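PDB 2WAN: pullulanase from Bacillus acidopullulyticus, which hydrolyses the alpha-1,6-glucosidic linkages of pullulan and related branched alpha-glucans such as starch, as a multidomain glycoside hydrolase with an alpha-amylase-type catalytic barrel. Local coordinates for residues 607-611 with 612-616; 716-719 with 720-724. One frame throughout, in Å; residues are numbered along the deposited sequence. Where two conformers were deposited one is given.

Contact 1. Residues 607-611 with 612-616; sequences VNYWV and NEYHV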
# COMPACT_ATOMS: atom_id res chain seq x y z
N VAL A 607 -8.94 -7.77 6.85
CA VAL A 607 -9.58 -6.45 6.88
C VAL A 607 -11.08 -6.61 7.19
O VAL A 607 -11.66 -5.79 7.90
CB VAL A 607 -9.33 -5.58 5.61
CG1 VAL A 607 -7.86 -5.16 5.53
CG2 VAL A 607 -9.78 -6.30 4.33
N ASN A 608 -11.70 -7.68 6.70
CA ASN A 608 -13.10 -7.94 7.07
C ASN A 608 -13.25 -8.15 8.57
O ASN A 608 -14.21 -7.66 9.16
CB ASN A 608 -13.65 -9.16 6.33
CG ASN A 608 -14.20 -8.79 4.96
OD1 ASN A 608 -15.35 -8.36 4.83
ND2 ASN A 608 -13.38 -8.96 3.93
N TYR A 609 -12.31 -8.88 9.16
CA TYR A 609 -12.34 -9.19 10.59
C TYR A 609 -12.21 -7.89 11.40
O TYR A 609 -12.97 -7.69 12.36
CB TYR A 609 -11.21 -10.17 10.98
CG TYR A 609 -11.05 -10.31 12.48
CD1 TYR A 609 -12.02 -10.99 13.25
CD2 TYR A 609 -9.95 -9.77 13.14
CE1 TYR A 609 -11.87 -11.13 14.63
CE2 TYR A 609 -9.79 -9.89 14.53
CZ TYR A 609 -10.76 -10.57 15.27
OH TYR A 609 -10.63 -10.68 16.64
N TRP A 610 -11.25 -7.04 11.04
CA TRP A 610 -11.09 -5.78 11.78
C TRP A 610 -12.34 -4.88 11.71
O TRP A 610 -12.76 -4.28 12.71
CB TRP A 610 -9.82 -5.03 11.33
CG TRP A 610 -8.60 -5.65 11.95
CD1 TRP A 610 -7.77 -6.57 11.37
CD2 TRP A 610 -8.12 -5.46 13.28
NE1 TRP A 610 -6.78 -6.94 12.25
CE2 TRP A 610 -6.97 -6.28 13.44
CE3 TRP A 610 -8.55 -4.67 14.37
CZ2 TRP A 610 -6.23 -6.32 14.63
CZ3 TRP A 610 -7.80 -4.70 15.57
CH2 TRP A 610 -6.65 -5.53 15.68
N VAL A 611 -12.96 -4.80 10.54
CA VAL A 611 -14.21 -4.03 10.44
C VAL A 611 -15.33 -4.70 11.24
O VAL A 611 -16.04 -4.04 12.00
CB VAL A 611 -14.63 -3.86 8.96
CG1 VAL A 611 -16.08 -3.32 8.88
CG2 VAL A 611 -13.62 -2.91 8.25
N ASN A 612 -15.51 -6.01 11.07
CA ASN A 612 -16.63 -6.69 11.72
C ASN A 612 -16.49 -6.77 13.24
O ASN A 612 -17.45 -6.47 13.97
CB ASN A 612 -16.83 -8.08 11.12
CG ASN A 612 -17.43 -8.04 9.70
OD1 ASN A 612 -18.25 -7.18 9.35
ND2 ASN A 612 -17.02 -9.02 8.88
N GLU A 613 -15.30 -7.13 13.73
CA GLU A 613 -15.11 -7.33 15.17
C GLU A 613 -14.86 -6.04 15.94
O GLU A 613 -15.36 -5.86 17.09
CB GLU A 613 -13.97 -8.33 15.42
CG GLU A 613 -13.73 -8.72 16.85
CD GLU A 613 -14.91 -9.51 17.47
OE1 GLU A 613 -15.62 -10.22 16.71
OE2 GLU A 613 -15.10 -9.42 18.70
N TYR A 614 -14.08 -5.13 15.34
CA TYR A 614 -13.66 -3.90 16.03
C TYR A 614 -14.37 -2.62 15.56
O TYR A 614 -14.21 -1.60 16.19
CB TYR A 614 -12.13 -3.70 15.96
CG TYR A 614 -11.33 -4.74 16.74
CD1 TYR A 614 -10.84 -4.46 18.04
CD2 TYR A 614 -11.06 -6.00 16.19
CE1 TYR A 614 -10.11 -5.42 18.75
CE2 TYR A 614 -10.32 -6.95 16.90
CZ TYR A 614 -9.85 -6.65 18.17
OH TYR A 614 -9.11 -7.58 18.85
N HIS A 615 -15.18 -2.70 14.51
CA HIS A 615 -16.00 -1.55 14.05
C HIS A 615 -15.10 -0.40 13.57
O HIS A 615 -15.43 0.77 13.73
CB HIS A 615 -17.00 -1.03 15.11
CG HIS A 615 -17.93 -2.08 15.68
ND1 HIS A 615 -18.81 -1.80 16.69
CD2 HIS A 615 -18.08 -3.40 15.40
CE1 HIS A 615 -19.49 -2.90 17.01
NE2 HIS A 615 -19.06 -3.88 16.25
N VAL A 616 -13.97 -0.77 12.99
CA VAL A 616 -13.10 0.26 12.42
C VAL A 616 -13.71 0.78 11.12
O VAL A 616 -14.49 0.10 10.44
CB VAL A 616 -11.62 -0.15 12.28
CG1 VAL A 616 -10.99 -0.39 13.68
CG2 VAL A 616 -11.45 -1.37 11.36
O HOH W 1 -17.51 -9.83 6.24
O HOH W 2 -8.24 -9.99 17.73
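Trp610 and Tyr614, one helical turn apart, stack in a local aromatic contact at the C-terminal end of helix 597-614, just before strand 618-621 of the catalytic (beta/alpha)8 barrel. The stack is offset: the six-membered ring of Trp610 and the Tyr614 ring have centroids 4.4 Å apart and planes inclined by 28°, with Trp610 CZ3 over the centre of the tyrosine. What allows it is a shared rotamer, CG beside the backbone N and anti to the carbonyl carbon (chi1 -78° and -67°), which sends both rings off the helix side by side and pointing the same way. Tyr609 instead has CG anti to N, and this lays its ring alongside Glu613, whose CB meets one face in a CH-pi contact 4.0 Å from the centroid; the carboxylate goes on to Lys535 in a salt bridge. A water joins the two phenols, accepting from Tyr609 OH at 2.7 Å and from Tyr614 OH at 2.8 Å. Another links Asn608 OD1 to Asn612 ND2, while Asn608 ND2 bonds to Leu604 O and Glu638 OE1.

The helical backbone bonds run from Asn612 N - Asn608 O at 2.8 Å to His615 N - Val611 O at 3.0 Å, the last being more bent. His615 has positive phi, and the turn there brings Val616 CG2 back to lie 4.0 Å from Trp610 CB. Flat, mostly carbon rings suit this buried side, where Trp610 also touches Phe619 and Leu534, and its NE1 donates to Tyr514 O. The chemistry implies a division along the rings: carbon faces pack together, while both phenol hydroxyls donate to one shared water instead of bonding directly.

Contact 2. Residues 716-719 with 720-724; sequences GSIQ and DFTSA. With ACT (acetate ion), chain Q.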
# COMPACT_ATOMS: atom_id res chain seq x y z
N GLY A 716 -8.47 19.05 -6.53
CA GLY A 716 -8.57 17.64 -6.14
C GLY A 716 -7.90 16.71 -7.12
O GLY A 716 -8.34 15.57 -7.27
N SER A 717 -6.87 17.22 -7.81
CA SER A 717 -5.99 16.43 -8.67
C SER A 717 -6.62 15.80 -9.91
O SER A 717 -6.02 14.92 -10.53
CB SER A 717 -5.25 15.38 -7.83
OG SER A 717 -4.42 16.04 -6.89
N ILE A 718 -7.81 16.28 -10.27
CA ILE A 718 -8.62 15.69 -11.36
C ILE A 718 -8.00 15.88 -12.76
O ILE A 718 -8.43 15.23 -13.72
CB ILE A 718 -10.06 16.22 -11.34
CG1 ILE A 718 -10.09 17.74 -11.52
CG2 ILE A 718 -10.80 15.77 -10.02
CD1 ILE A 718 -11.53 18.33 -11.63
N GLN A 719 -7.01 16.75 -12.86
CA GLN A 719 -6.26 16.92 -14.12
C GLN A 719 -4.83 16.42 -13.98
O GLN A 719 -4.02 16.63 -14.87
CB GLN A 719 -6.26 18.39 -14.56
CG GLN A 719 -7.63 18.90 -14.93
CD GLN A 719 -7.61 20.35 -15.38
OE1 GLN A 719 -8.66 20.96 -15.57
NE2 GLN A 719 -6.42 20.92 -15.54
N ASP A 720 -4.53 15.76 -12.86
CA ASP A 720 -3.18 15.32 -12.57
C ASP A 720 -3.19 13.78 -12.55
O ASP A 720 -2.62 13.15 -13.44
CB ASP A 720 -2.70 15.97 -11.25
CG ASP A 720 -1.26 15.59 -10.86
OD1 ASP A 720 -0.56 14.90 -11.63
OD2 ASP A 720 -0.83 16.02 -9.77
N PHE A 721 -3.88 13.17 -11.57
CA PHE A 721 -3.88 11.70 -11.46
C PHE A 721 -5.17 11.07 -10.92
O PHE A 721 -5.22 9.86 -10.74
CB PHE A 721 -2.68 11.22 -10.62
CG PHE A 721 -2.70 11.72 -9.21
CD1 PHE A 721 -3.40 11.03 -8.23
CD2 PHE A 721 -2.04 12.89 -8.87
CE1 PHE A 721 -3.45 11.50 -6.90
CE2 PHE A 721 -2.08 13.36 -7.57
CZ PHE A 721 -2.80 12.67 -6.58
N THR A 722 -6.21 11.87 -10.67
CA THR A 722 -7.47 11.32 -10.13
C THR A 722 -8.62 11.39 -11.12
O THR A 722 -8.63 12.22 -12.02
CB THR A 722 -7.95 12.01 -8.82
OG1 THR A 722 -8.36 13.35 -9.11
CG2 THR A 722 -6.86 12.00 -7.76
N SER A 723 -9.60 10.50 -10.93
CA SER A 723 -10.88 10.58 -11.61
C SER A 723 -11.96 11.23 -10.76
O SER A 723 -13.02 11.62 -11.28
CB SER A 723 -11.34 9.18 -12.03
OG SER A 723 -10.50 8.71 -13.07
N ALA A 724 -11.71 11.32 -9.45
CA ALA A 724 -12.65 11.90 -8.50
C ALA A 724 -11.82 12.45 -7.33
O ALA A 724 -10.76 11.90 -7.03
CB ALA A 724 -13.63 10.83 -8.00
C ACT Q . -9.83 10.23 -16.07
O ACT Q . -9.62 10.56 -14.89
OXT ACT Q . -9.22 9.22 -16.48
CH3 ACT Q . -10.75 11.02 -16.96
O HOH W 3 -2.20 17.29 -7.75
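Thr722 turns its hydroxyl back onto Gly716, and with Ser717 this closes a compact turn in the loop that follows helix 707-714. The threonine OG1 lies between its own backbone N and carbonyl carbon (chi1 69°), a position from which it donates to Gly716 O at 2.9 Å, in the carbonyl plane and on a lone pair. The same rotation leaves CG2 beside Ser717 CB, 3.7 Å away, so threonine's two branches serve a polar and an apolar neighbour at once.

Ser717 O is gripped by three amides: Asp720 N at 2.9 Å, Phe721 N at 3.0 Å and Thr722 N at 3.1 Å. The Phe721 bond runs nearly along the C=O axis, whereas the other two donors stand above the carbonyl plane. Phe721 also has its CG in the position between N and carbonyl carbon (chi1 62°), which swings the ring back under Ser717; the serine CB sits over one face, offset toward the rim, in a CH-pi contact 4.0 Å from the centroid. Serine's short side chain lets CB lie over that face while OG reaches a water, which donates to it and to Asp720 OD2, an oxygen held further by Asn682. Ser723 OG donates to an acetate, probably from the crystallisation liquor, at 2.7 Å.

Gly716, with positive phi, is the C-prime residue of the Schellman motif that ends helix 707-714, a conformation glycine adopts easily. Beyond it, Ser717, Phe721 and Thr722 rest against Thr728 on barrel strand 728-730, while the branched Ile718 packs on Ala835, Ile838 and Lys839 of helix 835-841.

Contact 1 comes first along the chain and closes well before contact 2 opens. Their centres lie 30 Å apart and their nearest atoms about 21 Å, so they do not touch. Both nevertheless belong to connections of the same eight-stranded parallel barrel: residues 607-616 span the end of helix 597-614 and the turn toward strand 618-621, fourth in the barrel order, and residues 716-724 follow helix 707-714 on the way to strand 728-730, the seventh. Contact 1 packs on helices 529-543 and 629-642, contact 2 on helix 835-841. Both thus lie in helix-to-strand connections of one amylase-type barrel, at different strands, and form separate local contacts.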